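Local coordinates for phosphonomutase (Burkholderia cenocepacia J2315, PDB 4MG4), which belongs to the phosphoenolpyruvate phosphomutase family and folds as a TIM barrel, with eight parallel strands closed into a ring and helices packed around them, at residues E67-P70 / R71-M75; V104-T107 / I108-I112; A204-R207 / A208-A212. All coordinates share one frame; numbering follows the deposited sequence.

Contact 1: E67-P70 / R71-M75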
# COMPACT_ATOMS: atom_id res chain seq x y z
N GLU A 67 -4.22 -11.16 -13.70
CA GLU A 67 -5.41 -10.38 -14.04
C GLU A 67 -6.62 -10.89 -13.25
O GLU A 67 -7.74 -10.99 -13.76
CB GLU A 67 -5.67 -10.39 -15.58
CG GLU A 67 -4.49 -9.94 -16.46
CD GLU A 67 -4.80 -9.97 -17.97
OE1 GLU A 67 -5.88 -10.37 -18.40
OE2 GLU A 67 -3.95 -9.60 -18.78
N GLN A 68 -6.40 -11.19 -11.97
CA GLN A 68 -7.51 -11.48 -11.11
C GLN A 68 -8.04 -10.18 -10.52
O GLN A 68 -9.21 -10.09 -10.30
CB GLN A 68 -7.21 -12.64 -10.13
CG GLN A 68 -6.62 -12.38 -8.78
CD GLN A 68 -6.94 -13.55 -7.84
OE1 GLN A 68 -6.74 -14.72 -8.22
NE2 GLN A 68 -7.45 -13.25 -6.63
N MET A 69 -7.23 -9.13 -10.41
CA MET A 69 -7.77 -7.81 -10.01
C MET A 69 -8.57 -7.25 -11.19
O MET A 69 -8.09 -7.30 -12.30
CB MET A 69 -6.61 -6.85 -9.66
CG MET A 69 -7.04 -5.51 -9.09
SD MET A 69 -5.61 -4.63 -8.40
CE MET A 69 -6.37 -3.08 -8.03
N PRO A 70 -9.80 -6.77 -10.96
CA PRO A 70 -10.53 -6.20 -12.09
C PRO A 70 -9.81 -5.01 -12.72
O PRO A 70 -9.16 -4.23 -12.01
CB PRO A 70 -11.85 -5.73 -11.46
CG PRO A 70 -12.01 -6.58 -10.28
CD PRO A 70 -10.62 -6.83 -9.74
N ARG A 71 -9.92 -4.91 -14.03
CA ARG A 71 -9.25 -3.84 -14.76
C ARG A 71 -9.60 -2.46 -14.18
O ARG A 71 -8.75 -1.61 -14.06
CB ARG A 71 -9.64 -3.87 -16.21
CG ARG A 71 -8.84 -2.91 -17.05
CD ARG A 71 -9.16 -2.97 -18.54
NE ARG A 71 -10.47 -2.42 -18.83
CZ ARG A 71 -11.10 -2.54 -19.98
NH1 ARG A 71 -12.31 -1.98 -20.11
NH2 ARG A 71 -10.57 -3.17 -21.00
N ALA A 72 -10.87 -2.24 -13.86
CA ALA A 72 -11.31 -0.92 -13.38
C ALA A 72 -10.63 -0.51 -12.07
O ALA A 72 -10.27 0.62 -11.86
CB ALA A 72 -12.83 -0.91 -13.25
N LEU A 73 -10.45 -1.49 -11.20
CA LEU A 73 -9.73 -1.29 -9.95
C LEU A 73 -8.26 -0.98 -10.24
O LEU A 73 -7.74 -0.03 -9.63
CB LEU A 73 -9.92 -2.48 -8.99
CG LEU A 73 -9.59 -2.31 -7.51
CD1 LEU A 73 -10.04 -0.98 -6.92
CD2 LEU A 73 -10.27 -3.47 -6.79
N MET A 74 -7.59 -1.69 -11.18
CA MET A 74 -6.22 -1.33 -11.60
C MET A 74 -6.17 0.08 -12.13
O MET A 74 -5.24 0.82 -11.79
CB MET A 74 -5.58 -2.27 -12.65
CG MET A 74 -4.18 -1.73 -13.19
SD MET A 74 -3.02 -2.26 -11.84
CE MET A 74 -3.03 -4.03 -11.93
N MET A 75 -7.18 0.48 -12.92
CA MET A 75 -7.16 1.81 -13.49
C MET A 75 -7.33 2.87 -12.42
O MET A 75 -6.75 3.94 -12.51
CB MET A 75 -8.21 1.96 -14.60
CG MET A 75 -8.01 1.01 -15.79
SD MET A 75 -6.57 1.57 -16.76
CE MET A 75 -6.42 0.16 -17.85
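Met69 and Leu73 meet at close quarters: CE of Met69 stands 3.4 Å from CG of Leu73, tighter than usual van der Waals contact. The two side chains cross at about a right angle, so the methionine brings its terminal methyl against the base of the leucine branch rather than lying along it. The extended Met69 chain, with CG anti to the backbone N (chi1 -174°), carries CE in beside the base of the leucine, 3.6 Å from Leu73 C. Met74 bends at its last two torsions and keeps a looser touch, its CE 4.4 Å from Met69 SD. Both methionines are buried, and both also pack on Val57 of helix 54-60.

This is the N-terminal end of a helix on the outside of a TIM barrel. Pro70 occupies the N-cap position, and its carbonyl O accepts a hydrogen bond from Met74 N at 3.1 Å.

Away from the methionines the contact slackens. The exposed Pro70 ring only grazes the helix, with CD 4.5 Å from Leu73 CB. Arg71 leaves the loop after CB, and its guanidinium forms a salt bridge to Glu106 and a hydrogen bond to Thr107. Leu73, partly exposed even in the dimer, also packs on Arg80 of the second subunit.

Contact 2: V104-T107 / I108-I112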
# COMPACT_ATOMS: atom_id res chain seq x y z
N VAL A 104 -7.88 -5.67 -26.04
CA VAL A 104 -6.61 -5.12 -25.60
C VAL A 104 -6.52 -3.63 -26.00
O VAL A 104 -5.98 -2.80 -25.29
CB VAL A 104 -5.46 -5.93 -26.20
CG1 VAL A 104 -4.11 -5.30 -25.86
CG2 VAL A 104 -5.50 -7.37 -25.71
N ALA A 105 -7.00 -3.27 -27.18
CA ALA A 105 -6.98 -1.85 -27.59
C ALA A 105 -7.73 -1.00 -26.60
O ALA A 105 -7.26 0.09 -26.23
CB ALA A 105 -7.57 -1.68 -28.97
N GLU A 106 -8.91 -1.47 -26.16
CA GLU A 106 -9.71 -0.75 -25.15
C GLU A 106 -8.90 -0.58 -23.85
O GLU A 106 -8.87 0.46 -23.25
CB GLU A 106 -11.03 -1.46 -24.86
CG GLU A 106 -11.88 -0.79 -23.77
CD GLU A 106 -13.27 -1.45 -23.58
OE1 GLU A 106 -13.98 -1.67 -24.56
OE2 GLU A 106 -13.65 -1.73 -22.43
N THR A 107 -8.24 -1.62 -23.42
CA THR A 107 -7.41 -1.55 -22.22
C THR A 107 -6.33 -0.46 -22.34
O THR A 107 -6.10 0.34 -21.45
CB THR A 107 -6.79 -2.92 -21.91
OG1 THR A 107 -7.84 -3.86 -21.61
CG2 THR A 107 -5.83 -2.86 -20.71
N ILE A 108 -5.60 -0.46 -23.45
CA ILE A 108 -4.58 0.55 -23.66
C ILE A 108 -5.20 1.94 -23.69
O ILE A 108 -4.70 2.89 -23.10
CB ILE A 108 -3.86 0.32 -25.01
CG1 ILE A 108 -3.15 -1.01 -24.93
CG2 ILE A 108 -3.08 1.56 -25.47
CD1 ILE A 108 -1.97 -0.93 -24.16
N ALA A 109 -6.31 2.08 -24.39
CA ALA A 109 -6.99 3.36 -24.45
C ALA A 109 -7.40 3.81 -23.08
O ALA A 109 -7.28 4.99 -22.78
CB ALA A 109 -8.23 3.32 -25.38
N MET A 110 -7.87 2.90 -22.24
CA MET A 110 -8.19 3.26 -20.86
C MET A 110 -6.95 3.68 -20.05
O MET A 110 -7.03 4.58 -19.22
CB MET A 110 -8.96 2.15 -20.19
CG MET A 110 -10.22 1.92 -20.98
SD MET A 110 -11.50 3.07 -20.48
CE MET A 110 -11.38 4.77 -20.87
N SER A 111 -5.81 3.03 -20.29
CA SER A 111 -4.58 3.39 -19.58
C SER A 111 -4.18 4.80 -19.91
O SER A 111 -3.68 5.52 -19.06
CB SER A 111 -3.45 2.39 -19.86
OG SER A 111 -2.87 2.63 -21.16
N ILE A 112 -4.40 5.23 -21.15
CA ILE A 112 -4.07 6.56 -21.63
C ILE A 112 -4.99 7.59 -20.96
O ILE A 112 -4.53 8.64 -20.47
CB ILE A 112 -4.15 6.61 -23.17
CG1 ILE A 112 -2.95 5.82 -23.76
CG2 ILE A 112 -4.09 8.03 -23.64
CD1 ILE A 112 -3.05 5.49 -25.22
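Ile108 reaches back along the helix, its CG1 3.4 Å from Val104 O. With CG1 anti to the carbonyl carbon and beside the backbone N (chi1 -64°), this branch leans toward the preceding turn and comes within 4.5 Å of CG1 of Val104, a loose apolar touch. The two side chains thus share one face of the helix, and both continue inward onto strand 118-122, Val104 against Leu121 and Ile108 against Cys119.

Ser111 is turned quite differently. Its OG sits between the backbone N and the carbonyl carbon (chi1 77°), which curls the hydroxyl back to donate to Ile108 O at 2.7 Å, in the carbonyl plane and on a lone pair. That oxygen also receives Ile112 N, so two donors grip it, and Tyr155 OH is a further partner of the serine hydroxyl.

The helix is the connection of a beta-alpha-beta unit, running between strands 89-92 and 118-122 of the TIM barrel. Backbone bonds hold its turns in step: Ile108 N reaches Val104 O at 3.0 Å, and Ala109 N reaches Ala105 O at 2.9 Å.

Glu106 and Met110, one turn apart, approach through their CG atoms at 4.2 Å, in one of two deposited conformers of the methionine. Thr107 OG1 bonds to Gly96 O in the loop ahead of the helix. Ala105, pointing away from the following turn, packs on Ala147 of helix 134-150.

Contact 3: A204-R207 / A208-A212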
# COMPACT_ATOMS: atom_id res chain seq x y z
N ALA A 204 26.37 -13.58 -21.83
CA ALA A 204 26.57 -13.80 -23.23
C ALA A 204 25.27 -13.68 -24.00
O ALA A 204 25.26 -13.18 -25.13
CB ALA A 204 27.12 -15.19 -23.49
N LEU A 205 24.21 -14.27 -23.43
CA LEU A 205 22.91 -14.16 -24.10
C LEU A 205 22.38 -12.72 -24.12
O LEU A 205 21.79 -12.31 -25.13
CB LEU A 205 21.90 -15.13 -23.52
CG LEU A 205 22.20 -16.63 -23.71
CD1 LEU A 205 21.15 -17.44 -22.95
CD2 LEU A 205 22.33 -17.13 -25.13
N ILE A 206 22.58 -11.97 -23.04
CA ILE A 206 22.10 -10.57 -22.98
C ILE A 206 22.86 -9.78 -24.04
O ILE A 206 22.26 -9.00 -24.78
CB ILE A 206 22.24 -9.95 -21.60
CG1 ILE A 206 21.30 -10.61 -20.59
CG2 ILE A 206 21.95 -8.43 -21.68
CD1 ILE A 206 21.68 -10.31 -19.17
N ARG A 207 24.18 -10.00 -24.17
CA ARG A 207 24.97 -9.30 -25.18
C ARG A 207 24.46 -9.58 -26.58
O ARG A 207 24.35 -8.69 -27.43
CB ARG A 207 26.44 -9.70 -25.09
CG ARG A 207 27.16 -9.16 -23.87
CD ARG A 207 28.64 -9.55 -24.02
NE ARG A 207 29.41 -9.26 -22.82
CZ ARG A 207 29.92 -8.08 -22.46
NH1 ARG A 207 29.65 -6.98 -23.15
NH2 ARG A 207 30.61 -8.00 -21.34
N ALA A 208 24.18 -10.85 -26.84
CA ALA A 208 23.67 -11.26 -28.15
C ALA A 208 22.33 -10.65 -28.46
O ALA A 208 22.05 -10.21 -29.59
CB ALA A 208 23.59 -12.78 -28.26
N LEU A 209 21.51 -10.57 -27.42
CA LEU A 209 20.19 -9.94 -27.51
C LEU A 209 20.25 -8.47 -27.84
O LEU A 209 19.54 -8.01 -28.71
CB LEU A 209 19.44 -10.16 -26.19
CG LEU A 209 18.04 -9.61 -26.15
CD1 LEU A 209 17.11 -10.18 -27.20
CD2 LEU A 209 17.47 -9.80 -24.74
N THR A 210 21.05 -7.73 -27.09
CA THR A 210 21.13 -6.30 -27.32
C THR A 210 21.80 -5.99 -28.69
O THR A 210 21.42 -5.00 -29.33
CB THR A 210 21.90 -5.57 -26.20
OG1 THR A 210 23.27 -6.01 -26.18
CG2 THR A 210 21.27 -5.75 -24.80
N ALA A 211 22.72 -6.84 -29.14
CA ALA A 211 23.36 -6.69 -30.49
C ALA A 211 22.35 -6.85 -31.62
O ALA A 211 22.42 -6.12 -32.61
CB ALA A 211 24.49 -7.69 -30.65
N ALA A 212 21.41 -7.78 -31.48
CA ALA A 212 20.47 -8.16 -32.53
C ALA A 212 19.07 -7.58 -32.40
O ALA A 212 18.33 -7.60 -33.39
CB ALA A 212 20.38 -9.68 -32.64
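Residues 204-207 and 208-212 are successive parts of one alpha-helix, joined by four backbone hydrogen bonds of the i to i+4 kind. Ala208 N bonds to Ala204 O at 3.1 Å, and Thr210 N to Ile206 O at 2.9 Å. Leu209 to Leu205 and Ala211 to Arg207 complete the set. At the far end Ala212 N bonds to Ala208 O, with a second, weak bond to Leu209 O as the helix runs out.

Helix 203-212 is the crossover of a beta-alpha-beta unit between strands 194-196 and 217-220. Leu209 CB lies 3.4 Å from Leu205 O; the side chain packs against Val217 of the following strand. Ile206 and Thr210 cross obliquely one turn apart, their CG2 methyls 4.2 Å from each other. The threonine methyl is brought there by a first torsion of 64°, which sets CG2 anti to the carbonyl carbon and places OG1 between the backbone N and the carbonyl carbon, 3.1 Å from Arg207 O. Arg207 runs extended from CG to NE and forms a salt bridge with Glu233 of helix 228-234. Ile206 packs on Leu231 and Tyr234 of that same helix.

The methyl of Thr210 therefore lies loosely beside Ile206, while its hydroxyl bonds to Tyr234 O. Taken with the packing of Ile206 and the link from Arg207 to Glu233, this implies that polar as well as apolar contacts couple the helix to its neighbour, helix 228-234.

How the contacts relate
From the N terminus the three contacts come in series, none enclosing or crossing another. Each is local and closes a turn, not a long loop: contact 1 where a loop enters helix 71-84, contact 2 within helix 101-113, contact 3 along most of helix 203-212. Contacts 1 and 2 are neighbours in space, centres about 13 Å apart. Besides the polar links of Arg71, Met75 packs its CE 3.6 Å from Thr107 O, so consecutive helices of the barrel's outer layer are tied together. Contact 3 lies on the opposite side of the chain's centre, about 35 and 32 Å from contacts 1 and 2 between centres, and sits in the helix linking strands 194-196 and 217-220.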